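Local structure of response regulator (Colwellia psychrerythraea, 3EQZ) at residues Gly82-Ser85 with Gly86-His89. The protein is a response regulator with a CheY-like receiver domain, the type of module that usually works as the receiving half of two-component signalling. Sequence-based numbering, arbitrary orientation.
Sequences GYDS and GVLH
Tyr83 O takes three donors as the chain turns into helix 87-97. Gly86 N donates to Tyr83 O at 3.0 Å, tilted out of the carbonyl plane. Val87 N adds a weak bond to the same oxygen, bent to 127° at the hydrogen. The third donor is a water, 2.6 Å from Tyr83 O, which in turn accepts from His89 N and so links the turn to the first turn of the helix. Val87 N also gives a bond to Asp84 O at 3.0 Å, approaching from above the carbonyl plane; its single hydrogen is thus shared between two carbonyls.

The same water sits 3.6 Å above the plane of the Tyr83 ring, over its centre. With CG anti to the backbone N (chi1 -179°), the ring lies beside its own carbonyl, which puts the water within range of both. CE2 of the Tyr83 ring comes obliquely to within 3.8 Å of Gly86 N.

Apolar contact is concentrated on Val87. Val87 CG2, the branch anti to the carbonyl carbon, comes to 3.1 Å from Asp84 O and also packs on the CB methylene of Asp84. The Leu88 side chain reaches the turn at CB, 3.8 Å from Gly82 O; the rest packs inward on Leu79, Ser81, Thr105 and Thr107, while Val87 rests on Leu54 and Met56. The His89 ring leads away from the turn and stacks on His89 of the second subunit.

Asp84 and Ser85 both have positive phi, and Gly86 occupies the N-cap position at phi 102°, where having no CB spares it a clash with Ser85 O. This tight turn joins strand 76-81 to helix 87-97, a beta-to-alpha connection at the C-terminal ends of the strands of the parallel sheet in the CheY-like receiver fold.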
loop_
_atom_site.group_PDB
_atom_site.type_symbol
_atom_site.label_atom_id
_atom_site.label_comp_id
_atom_site.label_asym_id
_atom_site.label_seq_id
_atom_site.Cartn_x
_atom_site.Cartn_y
_atom_site.Cartn_z
ATOM N N GLY B 82 15.183 0.306 -1.961
ATOM C CA GLY B 82 14.465 1.618 -2.140
ATOM C C GLY B 82 13.042 1.711 -1.535
ATOM O O GLY B 82 12.250 0.758 -1.593
ATOM N N TYR B 83 12.685 2.854 -0.931
ATOM C CA TYR B 83 11.269 3.072 -0.505
ATOM C C TYR B 83 10.341 2.800 -1.690
ATOM O O TYR B 83 9.300 2.158 -1.551
ATOM C CB TYR B 83 11.025 4.513 -0.014
ATOM C CG TYR B 83 9.603 4.758 0.459
ATOM C CD1 TYR B 83 9.259 4.595 1.796
ATOM C CD2 TYR B 83 8.601 5.147 -0.441
ATOM C CE1 TYR B 83 7.955 4.812 2.234
ATOM C CE2 TYR B 83 7.291 5.364 -0.023
ATOM C CZ TYR B 83 6.975 5.197 1.319
ATOM O OH TYR B 83 5.679 5.411 1.747
ATOM N N ASP B 84 10.720 3.372 -2.836
ATOM C CA ASP B 84 10.112 3.041 -4.113
ATOM C C ASP B 84 8.608 2.966 -4.101
ATOM O O ASP B 84 8.035 1.893 -4.343
ATOM C CB ASP B 84 10.618 1.699 -4.541
ATOM C CG ASP B 84 11.739 1.820 -5.509
ATOM O OD1 ASP B 84 12.902 1.794 -5.035
ATOM O OD2 ASP B 84 11.434 1.971 -6.733
ATOM N N SER B 85 7.967 4.101 -3.833
ATOM C CA SER B 85 6.502 4.159 -3.754
ATOM C C SER B 85 5.843 2.841 -3.248
ATOM O O SER B 85 4.890 2.292 -3.876
ATOM C CB SER B 85 5.923 4.591 -5.109
ATOM O OG SER B 85 6.022 6.000 -5.292
ATOM N N GLY B 86 6.367 2.342 -2.119
ATOM C CA GLY B 86 5.764 1.210 -1.407
ATOM C C GLY B 86 6.408 -0.161 -1.568
ATOM O O GLY B 86 5.881 -1.106 -0.986
ATOM N N VAL B 87 7.512 -0.281 -2.337
ATOM C CA VAL B 87 8.121 -1.596 -2.623
ATOM C C VAL B 87 8.643 -2.281 -1.348
ATOM O O VAL B 87 8.383 -3.450 -1.102
ATOM C CB VAL B 87 9.225 -1.553 -3.709
ATOM C CG1 VAL B 87 9.857 -2.922 -3.913
ATOM C CG2 VAL B 87 8.688 -1.064 -5.050
ATOM N N LEU B 88 9.326 -1.524 -0.488
ATOM C CA LEU B 88 9.855 -2.105 0.727
ATOM C C LEU B 88 8.721 -2.472 1.677
ATOM O O LEU B 88 8.748 -3.538 2.312
ATOM C CB LEU B 88 10.802 -1.099 1.370
ATOM C CG LEU B 88 11.676 -1.608 2.518
ATOM C CD1 LEU B 88 12.504 -2.904 2.198
ATOM C CD2 LEU B 88 12.583 -0.446 2.950
ATOM N N HIS B 89 7.720 -1.585 1.803
ATOM C CA HIS B 89 6.565 -1.875 2.632
ATOM C C HIS B 89 5.773 -3.099 2.118
ATOM O O HIS B 89 5.251 -3.879 2.896
ATOM C CB HIS B 89 5.661 -0.626 2.743
ATOM C CG HIS B 89 4.361 -0.887 3.418
ATOM N ND1 HIS B 89 3.218 -1.234 2.722
ATOM C CD2 HIS B 89 4.021 -0.887 4.731
ATOM C CE1 HIS B 89 2.225 -1.436 3.577
ATOM N NE2 HIS B 89 2.690 -1.237 4.804
HETATM O O HOH W 1 8.096 1.342 0.591
#